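PDB 3OTN: SusD superfamily protein, which probably binds carbohydrate at the outer membrane as a member of the SusD family of nutrient-binding proteins. Local coordinates for residues 170-175 / 189-194; 246-251 / 357-362; 337-342 / 419-424. All coordinates share one frame; numbering follows the deposited sequence.

Contact 1: residues 170-175 / 189-194; sequences EAEQSD and AVKALL
A salt bridge between Glu172 and Lys191, beside a small apolar patch, joins the last turn of helix 156-172 to the start of helix 187-202. Glu172 OE2 receives Lys191 NZ at 2.8 Å. The ammonium comes from above the carboxylate plane, 39° out of it. The two side chains cross at about a right angle. Glu172 puts CG anti to its backbone N (chi1 -158°) and is extended beyond it. Lys191 bends at chi2. A water links the lysine to the backbone as well, donating to Glu172 O at 2.7 Å and accepting from Lys191 NZ. Arg219 also bridges Glu172 OE2, and Glu222 bridges Lys191, so helix 210-225 completes a charge network. Leu194 CD2 packs against the carboxylate, 3.7 Å from Glu172 OE2. Beside the charges, Ala171 CB meets Val190 CG2 at 4.0 Å, and Val190 CG1 lies near Glu172 N. An alanine at Glu172 would probably leave Lys191 and Arg219 without their shared carboxylate and open a gap beside Leu194. At the helix end, Ala171 O accepts from both Ser174 N and Ser174 OG. This is helix-to-helix packing across a connecting loop, consistent with the TPR-like helical part of SusD proteins.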
loop_
_atom_site.group_PDB
_atom_site.type_symbol
_atom_site.label_atom_id
_atom_site.label_comp_id
_atom_site.label_asym_id
_atom_site.label_seq_id
_atom_site.Cartn_x
_atom_site.Cartn_y
_atom_site.Cartn_z
ATOM N N GLU A 170 -18.526 -8.265 10.022
ATOM C CA GLU A 170 -19.896 -7.847 9.688
ATOM C C GLU A 170 -19.990 -7.563 8.183
ATOM O O GLU A 170 -20.939 -8.029 7.524
ATOM C CB GLU A 170 -20.306 -6.642 10.512
ATOM C CG GLU A 170 -20.382 -6.989 12.049
ATOM C CD GLU A 170 -20.507 -5.770 12.961
ATOM O OE1 GLU A 170 -20.630 -4.625 12.473
ATOM O OE2 GLU A 170 -20.476 -5.965 14.191
ATOM N N ALA A 171 -18.997 -6.865 7.616
ATOM C CA ALA A 171 -19.032 -6.572 6.163
ATOM C C ALA A 171 -19.066 -7.880 5.336
ATOM O O ALA A 171 -19.770 -8.005 4.323
ATOM C CB ALA A 171 -17.835 -5.663 5.756
ATOM N N GLU A 172 -18.317 -8.865 5.815
ATOM C CA GLU A 172 -18.288 -10.194 5.231
ATOM C C GLU A 172 -19.669 -10.918 5.209
ATOM O O GLU A 172 -19.950 -11.747 4.332
ATOM C CB GLU A 172 -17.293 -11.019 6.048
ATOM C CG GLU A 172 -16.741 -12.164 5.386
ATOM C CD GLU A 172 -15.606 -12.785 6.173
ATOM O OE1 GLU A 172 -15.730 -13.002 7.431
ATOM O OE2 GLU A 172 -14.614 -13.110 5.498
ATOM N N GLN A 173 -20.524 -10.603 6.173
ATOM C CA GLN A 173 -21.876 -11.187 6.243
ATOM C C GLN A 173 -22.939 -10.301 5.602
ATOM O O GLN A 173 -24.115 -10.467 5.884
ATOM C CB GLN A 173 -22.241 -11.494 7.712
ATOM C CG GLN A 173 -21.336 -12.577 8.356
ATOM C CD GLN A 173 -21.327 -13.905 7.567
ATOM O OE1 GLN A 173 -22.347 -14.331 7.006
ATOM N NE2 GLN A 173 -20.170 -14.553 7.519
ATOM N N SER A 174 -22.548 -9.411 4.693
ATOM C CA SER A 174 -23.463 -8.418 4.130
ATOM C C SER A 174 -23.884 -8.784 2.718
ATOM O O SER A 174 -23.432 -9.778 2.145
ATOM C CB SER A 174 -22.760 -7.062 4.112
ATOM O OG SER A 174 -21.910 -6.948 2.980
ATOM N N ASP A 175 -24.716 -7.929 2.142
ATOM C CA ASP A 175 -25.149 -8.040 0.749
ATOM C C ASP A 175 -24.198 -7.452 -0.339
ATOM O O ASP A 175 -24.612 -7.332 -1.487
ATOM C CB ASP A 175 -26.558 -7.419 0.647
ATOM C CG ASP A 175 -27.611 -8.233 1.414
ATOM O OD1 ASP A 175 -27.358 -9.440 1.689
ATOM O OD2 ASP A 175 -28.686 -7.668 1.732
ATOM N N ALA A 189 -12.620 -7.007 -1.931
ATOM C CA ALA A 189 -11.860 -6.047 -1.170
ATOM C C ALA A 189 -11.892 -6.393 0.324
ATOM O O ALA A 189 -10.856 -6.355 0.993
ATOM C CB ALA A 189 -12.399 -4.564 -1.420
ATOM N N VAL A 190 -13.079 -6.734 0.830
ATOM C CA VAL A 190 -13.230 -7.108 2.237
ATOM C C VAL A 190 -12.392 -8.330 2.552
ATOM O O VAL A 190 -11.731 -8.373 3.592
ATOM C CB VAL A 190 -14.735 -7.434 2.583
ATOM C CG1 VAL A 190 -14.847 -8.104 3.954
ATOM C CG2 VAL A 190 -15.592 -6.190 2.469
ATOM N N LYS A 191 -12.446 -9.330 1.679
ATOM C CA LYS A 191 -11.683 -10.576 1.916
ATOM C C LYS A 191 -10.186 -10.338 1.813
ATOM O O LYS A 191 -9.444 -10.906 2.584
ATOM C CB LYS A 191 -12.045 -11.719 0.947
ATOM C CG LYS A 191 -13.475 -12.109 0.875
ATOM C CD LYS A 191 -13.981 -12.701 2.109
ATOM C CE LYS A 191 -15.423 -13.303 1.894
ATOM N NZ LYS A 191 -15.748 -14.017 3.122
ATOM N N ALA A 192 -9.750 -9.491 0.882
ATOM C CA ALA A 192 -8.313 -9.159 0.735
ATOM C C ALA A 192 -7.789 -8.434 1.979
ATOM O O ALA A 192 -6.731 -8.771 2.513
ATOM C CB ALA A 192 -8.075 -8.315 -0.520
ATOM N N LEU A 193 -8.537 -7.441 2.446
ATOM C CA LEU A 193 -8.172 -6.719 3.642
ATOM C C LEU A 193 -8.181 -7.612 4.862
ATOM O O LEU A 193 -7.232 -7.565 5.652
ATOM C CB LEU A 193 -9.097 -5.527 3.894
ATOM C CG LEU A 193 -8.791 -4.689 5.146
ATOM C CD1 LEU A 193 -7.307 -4.256 5.193
ATOM C CD2 LEU A 193 -9.729 -3.489 5.206
ATOM N N LEU A 194 -9.235 -8.423 5.017
ATOM C CA LEU A 194 -9.348 -9.291 6.187
ATOM C C LEU A 194 -8.257 -10.390 6.155
ATOM O O LEU A 194 -7.711 -10.745 7.207
ATOM C CB LEU A 194 -10.768 -9.855 6.358
ATOM C CG LEU A 194 -11.050 -10.699 7.606
ATOM C CD1 LEU A 194 -10.597 -10.001 8.886
ATOM C CD2 LEU A 194 -12.530 -11.067 7.699
HETATM O O HOH W 1 -18.784 -13.758 2.896
#

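Contact 2: residues 246-251 / 357-362; sequences KGEFIY and VYRYTD. With EDO (1,2-ethanediol), chain S.
Residues 248-251 run antiparallel to 357-361, with end-to-end directions 159° apart. Phe249 and Arg359 form a non-hydrogen-bonded pair. Tyr251 and Tyr358 form a hydrogen-bonded pair, and the register shifts by one between the pairs. Tyr358 O accepts from both Ile250 N and Tyr251 N, a classic beta bulge. Tyr251 O likewise takes Val357 N at 2.8 Å and Tyr358 N at 3.0 Å, a second classic bulge. At the other end Tyr360 N donates to Glu248 O at 2.7 Å. A type II' turn from Lys246 to Phe249 leads into the pairing. Strand 249-253 is the middle of a three-stranded antiparallel sheet, and 358-359 is an edge strand that passes into helix 360-375, with Arg359 as N-cap residue.

Glu248 reaches over this helix start. Its OE1 is gripped by three donors: Thr361 OG1 at 2.6 Å, Thr361 N at 3.0 Å and Arg359 NH1 at 2.9 Å. The hydroxyl comes on the syn side, tilted 32° from the carboxylate plane. Thr361 N lies farther out on the same side, and Arg359 NH1 comes from the opposite side. The helix start and the arginine would both be expected to stabilise the negative charge. Arg359 has CG between its backbone N and carbonyl carbon (chi1 68°), and its extended chain brings the guanidinium edge to OE1. Its NH2 goes on to Glu421, while Glu248 OE2 bridges Arg392. Phe249 CD1 packs on Arg359 CB at 3.9 Å. On the sheet face with Tyr251 and Tyr358, the Tyr251 ring meets Val357 CB at its edge. Those two side chains lie side by side and point the same way. Tyr251 OH binds Asn30, and Tyr358 OH binds Asp196. Tyr360 OH is 3.0 Å from O2 of an ethanediol, probably from the crystallisation liquor, in a hydrogen bond.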
loop_
_atom_site.group_PDB
_atom_site.type_symbol
_atom_site.label_atom_id
_atom_site.label_comp_id
_atom_site.label_asym_id
_atom_site.label_seq_id
_atom_site.Cartn_x
_atom_site.Cartn_y
_atom_site.Cartn_z
ATOM N N LYS A 246 -9.843 -3.529 -12.992
ATOM C CA LYS A 246 -10.071 -4.784 -13.706
ATOM C C LYS A 246 -8.870 -5.687 -13.518
ATOM O O LYS A 246 -7.817 -5.266 -13.033
ATOM C CB LYS A 246 -10.173 -4.590 -15.233
ATOM C CG LYS A 246 -10.889 -3.405 -15.791
ATOM C CD LYS A 246 -11.313 -3.610 -17.258
ATOM C CE LYS A 246 -10.190 -4.015 -18.197
ATOM N NZ LYS A 246 -10.708 -4.256 -19.578
ATOM N N GLY A 247 -9.004 -6.912 -13.994
ATOM C CA GLY A 247 -7.872 -7.845 -14.062
ATOM C C GLY A 247 -7.501 -8.269 -12.657
ATOM O O GLY A 247 -8.289 -8.918 -11.985
ATOM N N GLU A 248 -6.346 -7.822 -12.179
ATOM C CA GLU A 248 -5.916 -8.118 -10.809
ATOM C C GLU A 248 -6.482 -7.170 -9.767
ATOM O O GLU A 248 -6.505 -7.502 -8.566
ATOM C CB GLU A 248 -4.406 -8.054 -10.698
ATOM C CG GLU A 248 -3.659 -9.152 -11.428
ATOM C CD GLU A 248 -2.210 -9.296 -10.983
ATOM O OE1 GLU A 248 -1.889 -8.924 -9.804
ATOM O OE2 GLU A 248 -1.398 -9.796 -11.815
ATOM N N PHE A 249 -6.903 -5.988 -10.187
ATOM C CA PHE A 249 -7.147 -4.925 -9.222
ATOM C C PHE A 249 -8.437 -5.156 -8.435
ATOM O O PHE A 249 -9.514 -5.322 -9.006
ATOM C CB PHE A 249 -7.128 -3.551 -9.856
ATOM C CG PHE A 249 -5.833 -3.227 -10.588
ATOM C CD1 PHE A 249 -4.596 -3.417 -9.986
ATOM C CD2 PHE A 249 -5.875 -2.765 -11.903
ATOM C CE1 PHE A 249 -3.410 -3.115 -10.669
ATOM C CE2 PHE A 249 -4.728 -2.452 -12.584
ATOM C CZ PHE A 249 -3.480 -2.622 -11.976
ATOM N N ILE A 250 -8.297 -5.128 -7.114
ATOM C CA ILE A 250 -9.391 -5.421 -6.159
ATOM C C ILE A 250 -9.866 -4.128 -5.504
ATOM O O ILE A 250 -11.081 -3.843 -5.475
ATOM C CB ILE A 250 -8.918 -6.452 -5.083
ATOM C CG1 ILE A 250 -8.556 -7.777 -5.750
ATOM C CG2 ILE A 250 -10.037 -6.730 -4.042
ATOM C CD1 ILE A 250 -7.803 -8.727 -4.830
ATOM N N TYR A 251 -8.929 -3.341 -4.999
ATOM C CA TYR A 251 -9.257 -2.003 -4.483
ATOM C C TYR A 251 -8.131 -1.013 -4.818
ATOM O O TYR A 251 -6.963 -1.316 -4.627
ATOM C CB TYR A 251 -9.535 -2.086 -2.964
ATOM C CG TYR A 251 -10.277 -0.884 -2.492
ATOM C CD1 TYR A 251 -11.622 -0.720 -2.800
ATOM C CD2 TYR A 251 -9.625 0.132 -1.794
ATOM C CE1 TYR A 251 -12.320 0.435 -2.405
ATOM C CE2 TYR A 251 -10.310 1.291 -1.384
ATOM C CZ TYR A 251 -11.637 1.446 -1.699
ATOM O OH TYR A 251 -12.285 2.580 -1.315
ATOM N N VAL A 357 -4.415 -0.452 -3.831
ATOM C CA VAL A 357 -4.383 -0.802 -2.409
ATOM C C VAL A 357 -4.288 -2.340 -2.279
ATOM O O VAL A 357 -3.462 -2.840 -1.520
ATOM C CB VAL A 357 -5.634 -0.243 -1.659
ATOM C CG1 VAL A 357 -5.694 -0.739 -0.222
ATOM C CG2 VAL A 357 -5.632 1.272 -1.710
ATOM N N TYR A 358 -5.137 -3.076 -2.992
ATOM C CA TYR A 358 -5.003 -4.556 -3.109
ATOM C C TYR A 358 -5.145 -4.987 -4.552
ATOM O O TYR A 358 -6.072 -4.554 -5.239
ATOM C CB TYR A 358 -6.037 -5.329 -2.259
ATOM C CG TYR A 358 -5.710 -5.269 -0.799
ATOM C CD1 TYR A 358 -4.637 -5.970 -0.291
ATOM C CD2 TYR A 358 -6.434 -4.462 0.066
ATOM C CE1 TYR A 358 -4.279 -5.872 1.044
ATOM C CE2 TYR A 358 -6.085 -4.361 1.400
ATOM C CZ TYR A 358 -5.010 -5.079 1.875
ATOM O OH TYR A 358 -4.639 -4.971 3.166
ATOM N N ARG A 359 -4.250 -5.856 -4.997
ATOM C CA ARG A 359 -4.368 -6.535 -6.276
ATOM C C ARG A 359 -4.193 -8.045 -6.072
ATOM O O ARG A 359 -3.729 -8.497 -5.049
ATOM C CB ARG A 359 -3.391 -5.978 -7.306
ATOM C CG ARG A 359 -1.904 -6.245 -7.063
ATOM C CD ARG A 359 -1.142 -5.596 -8.172
ATOM N NE ARG A 359 0.329 -5.690 -8.095
ATOM C CZ ARG A 359 1.103 -6.476 -8.847
ATOM N NH1 ARG A 359 0.572 -7.331 -9.722
ATOM N NH2 ARG A 359 2.446 -6.386 -8.756
ATOM N N TYR A 360 -4.642 -8.815 -7.036
ATOM C CA TYR A 360 -4.684 -10.275 -6.916
ATOM C C TYR A 360 -3.346 -10.928 -6.643
ATOM O O TYR A 360 -3.281 -11.897 -5.857
ATOM C CB TYR A 360 -5.294 -10.838 -8.193
ATOM C CG TYR A 360 -5.743 -12.276 -8.181
ATOM C CD1 TYR A 360 -6.534 -12.773 -7.164
ATOM C CD2 TYR A 360 -5.482 -13.089 -9.267
ATOM C CE1 TYR A 360 -7.004 -14.064 -7.212
ATOM C CE2 TYR A 360 -5.945 -14.379 -9.327
ATOM C CZ TYR A 360 -6.705 -14.858 -8.305
ATOM O OH TYR A 360 -7.148 -16.135 -8.357
ATOM N N THR A 361 -2.270 -10.421 -7.243
ATOM C CA THR A 361 -0.926 -11.016 -6.957
ATOM C C THR A 361 -0.587 -11.029 -5.459
ATOM O O THR A 361 -0.116 -12.043 -4.933
ATOM C CB THR A 361 0.215 -10.372 -7.769
ATOM O OG1 THR A 361 0.009 -10.618 -9.158
ATOM C CG2 THR A 361 1.602 -10.950 -7.362
ATOM N N ASP A 362 -0.874 -9.921 -4.777
ATOM C CA ASP A 362 -0.674 -9.772 -3.332
ATOM C C ASP A 362 -1.523 -10.801 -2.588
ATOM O O ASP A 362 -1.033 -11.488 -1.709
ATOM C CB ASP A 362 -1.095 -8.353 -2.927
ATOM C CG ASP A 362 -0.717 -7.955 -1.486
ATOM O OD1 ASP A 362 -0.108 -8.731 -0.686
ATOM O OD2 ASP A 362 -1.044 -6.777 -1.167
HETATM C C1 EDO S . -4.631 -19.946 -8.740
HETATM O O1 EDO S . -3.803 -21.081 -9.015
HETATM C C2 EDO S . -4.120 -18.738 -9.514
HETATM O O2 EDO S . -5.225 -17.894 -9.861
#

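Contact 3: residues 337-342 / 419-424; sequences YKFFDQ and CYENKM
Lys338 and Glu421 cross at about a right angle and meet in a buried salt bridge. Lys338 has CG anti to the backbone N (chi1 -167°), and its extended chain beyond CG carries NZ to the other loop. Its NZ donates to Glu421 OE2 at 2.7 Å, on the anti lone pair of that oxygen. The same NZ donates to Cys419 O at 2.7 Å, in the carbonyl plane and on a lone pair. Asp417 O is a further acceptor, so the ammonium is held by a carboxylate and two backbone carbonyls. Cys419 SG lies beside it, 3.7 Å from Lys338 NZ.

The contact joins two loops. Residues 337-340 form a type I turn between strand 334-336 and helix 342-348. The loop at 419-424 connects helix 403-418 to helix 424-431. Both lie in the RagB/SusD family region. Lys338 thus binds at the C-terminal end of helix 403-418, where the carbonyls of the helix end would be expected to attract a positive charge.

Phe339 reaches across next to the lysine. Glu421 CG sits at the edge of its ring, 3.8 Å from Phe339 CZ, and the ring and carboxylate planes are 89° apart. Phe339 CE2 also packs against Tyr420 CB at 4.2 Å. Tyr420 O lies 3.4 Å from Phe339 CE2 and is buried with no hydrogen-bond partner. The tyrosine ring leads away from 337-342, and its OH bonds to Lys54 O.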
loop_
_atom_site.group_PDB
_atom_site.type_symbol
_atom_site.label_atom_id
_atom_site.label_comp_id
_atom_site.label_asym_id
_atom_site.label_seq_id
_atom_site.Cartn_x
_atom_site.Cartn_y
_atom_site.Cartn_z
ATOM N N TYR A 337 10.286 2.191 -13.563
ATOM C CA TYR A 337 9.418 2.240 -14.735
ATOM C C TYR A 337 8.067 1.570 -14.489
ATOM O O TYR A 337 7.154 1.707 -15.307
ATOM C CB TYR A 337 10.101 1.500 -15.902
ATOM C CG TYR A 337 9.630 1.858 -17.286
ATOM C CD1 TYR A 337 9.825 3.138 -17.806
ATOM C CD2 TYR A 337 8.991 0.907 -18.105
ATOM C CE1 TYR A 337 9.406 3.464 -19.113
ATOM C CE2 TYR A 337 8.566 1.248 -19.406
ATOM C CZ TYR A 337 8.790 2.514 -19.898
ATOM O OH TYR A 337 8.377 2.842 -21.173
ATOM N N LYS A 338 7.919 0.893 -13.346
ATOM C CA LYS A 338 6.709 0.093 -13.019
ATOM C C LYS A 338 5.377 0.853 -13.176
ATOM O O LYS A 338 4.354 0.279 -13.591
ATOM C CB LYS A 338 6.884 -0.446 -11.606
ATOM C CG LYS A 338 5.968 -1.503 -11.159
ATOM C CD LYS A 338 6.501 -2.121 -9.863
ATOM C CE LYS A 338 5.498 -3.051 -9.290
ATOM N NZ LYS A 338 6.010 -3.856 -8.163
ATOM N N PHE A 339 5.419 2.159 -12.940
ATOM C CA PHE A 339 4.229 3.017 -12.945
ATOM C C PHE A 339 4.280 4.104 -14.019
ATOM O O PHE A 339 3.627 5.107 -13.889
ATOM C CB PHE A 339 4.082 3.641 -11.561
ATOM C CG PHE A 339 4.186 2.634 -10.435
ATOM C CD1 PHE A 339 3.262 1.603 -10.332
ATOM C CD2 PHE A 339 5.209 2.708 -9.491
ATOM C CE1 PHE A 339 3.329 0.675 -9.288
ATOM C CE2 PHE A 339 5.285 1.776 -8.448
ATOM C CZ PHE A 339 4.333 0.772 -8.350
ATOM N N PHE A 340 4.992 3.834 -15.109
ATOM C CA PHE A 340 5.218 4.797 -16.186
ATOM C C PHE A 340 4.015 4.846 -17.160
ATOM O O PHE A 340 3.935 4.127 -18.170
ATOM C CB PHE A 340 6.539 4.441 -16.865
ATOM C CG PHE A 340 7.097 5.496 -17.778
ATOM C CD1 PHE A 340 6.667 5.608 -19.112
ATOM C CD2 PHE A 340 8.158 6.298 -17.351
ATOM C CE1 PHE A 340 7.256 6.562 -19.965
ATOM C CE2 PHE A 340 8.708 7.236 -18.169
ATOM C CZ PHE A 340 8.269 7.365 -19.493
ATOM N N ASP A 341 3.051 5.678 -16.790
ATOM C CA ASP A 341 1.892 6.028 -17.621
ATOM C C ASP A 341 2.438 6.804 -18.807
ATOM O O ASP A 341 2.656 8.017 -18.741
ATOM C CB ASP A 341 0.876 6.828 -16.774
ATOM C CG ASP A 341 -0.376 7.276 -17.565
ATOM O OD1 ASP A 341 -0.435 7.163 -18.812
ATOM O OD2 ASP A 341 -1.296 7.801 -16.908
ATOM N N GLN A 342 2.659 6.076 -19.893
ATOM C CA GLN A 342 3.376 6.581 -21.030
ATOM C C GLN A 342 2.658 7.730 -21.740
ATOM O O GLN A 342 3.300 8.693 -22.155
ATOM C CB GLN A 342 3.673 5.466 -22.018
ATOM C CG GLN A 342 4.620 5.901 -23.126
ATOM C CD GLN A 342 5.306 4.728 -23.796
ATOM O OE1 GLN A 342 4.656 3.713 -24.102
ATOM N NE2 GLN A 342 6.635 4.847 -24.012
ATOM N N CYS A 419 7.402 -4.781 -5.333
ATOM C CA CYS A 419 8.249 -3.673 -4.926
ATOM C C CYS A 419 7.656 -2.312 -5.277
ATOM O O CYS A 419 7.095 -2.143 -6.353
ATOM C CB CYS A 419 9.642 -3.775 -5.552
ATOM S SG CYS A 419 9.671 -3.996 -7.377
ATOM N N TYR A 420 7.834 -1.363 -4.355
ATOM C CA TYR A 420 7.453 0.026 -4.508
ATOM C C TYR A 420 5.955 0.232 -4.581
ATOM O O TYR A 420 5.509 1.261 -5.099
ATOM C CB TYR A 420 8.197 0.680 -5.689
ATOM C CG TYR A 420 9.709 0.411 -5.575
ATOM C CD1 TYR A 420 10.424 0.871 -4.476
ATOM C CD2 TYR A 420 10.380 -0.339 -6.519
ATOM C CE1 TYR A 420 11.787 0.607 -4.335
ATOM C CE2 TYR A 420 11.754 -0.623 -6.381
ATOM C CZ TYR A 420 12.440 -0.141 -5.281
ATOM O OH TYR A 420 13.796 -0.383 -5.113
ATOM N N GLU A 421 5.196 -0.739 -4.056
ATOM C CA GLU A 421 3.716 -0.694 -3.998
ATOM C C GLU A 421 3.193 -0.528 -2.577
ATOM O O GLU A 421 2.020 -0.815 -2.305
ATOM C CB GLU A 421 3.129 -1.985 -4.604
ATOM C CG GLU A 421 3.342 -2.173 -6.086
ATOM C CD GLU A 421 2.767 -3.522 -6.626
ATOM O OE1 GLU A 421 1.616 -3.866 -6.326
ATOM O OE2 GLU A 421 3.488 -4.227 -7.349
ATOM N N ASN A 422 4.045 -0.050 -1.667
ATOM C CA ASN A 422 3.674 0.208 -0.278
ATOM C C ASN A 422 3.289 -1.061 0.477
ATOM O O ASN A 422 2.371 -1.052 1.311
ATOM C CB ASN A 422 2.544 1.300 -0.193
ATOM C CG ASN A 422 3.067 2.764 -0.258
ATOM O OD1 ASN A 422 2.291 3.687 -0.022
ATOM N ND2 ASN A 422 4.339 2.977 -0.623
ATOM N N LYS A 423 3.962 -2.173 0.177
ATOM C CA LYS A 423 3.724 -3.467 0.879
ATOM C C LYS A 423 4.904 -3.956 1.692
ATOM O O LYS A 423 4.724 -4.627 2.716
ATOM C CB LYS A 423 3.391 -4.583 -0.141
ATOM C CG LYS A 423 2.189 -4.324 -1.009
ATOM C CD LYS A 423 0.920 -4.209 -0.200
ATOM C CE LYS A 423 -0.256 -3.797 -1.096
ATOM N NZ LYS A 423 -1.497 -4.135 -0.408
HETATM N N MSE A 424 6.106 -3.665 1.186
HETATM C CA MSE A 424 7.347 -4.191 1.717
HETATM C C MSE A 424 7.587 -3.744 3.183
HETATM O O MSE A 424 8.009 -4.556 4.027
HETATM C CB MSE A 424 8.503 -3.756 0.796
HETATM C CG MSE A 424 9.846 -4.275 1.157
HETATM SE SE MSE A 424 11.219 -3.490 0.005
HETATM C CE MSE A 424 10.817 -4.497 -1.642
#

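Contact 1 comes first along the chain. It closes the short loop between helices 156-172 and 187-202, and it is complete before contact 2 opens. Contacts 2 and 3 cross: 337-342 falls between the two segments of contact 2, and 419-424 follows both. Contact 2 closes a loop of 105 residues, bringing strand 249-253 to the start of helix 360-375. Contact 3 closes one of 76, tying the loop before helix 342-348 to the one after helix 403-418. Ala189 and Ala192 of contact 1 pack on Ile250 and Tyr358 of contact 2. A salt bridge from Arg359 to Glu421 joins contacts 2 and 3, and Lys423 is probably hydrogen-bonded to Val357 O. Contacts 1 and 3 do not touch.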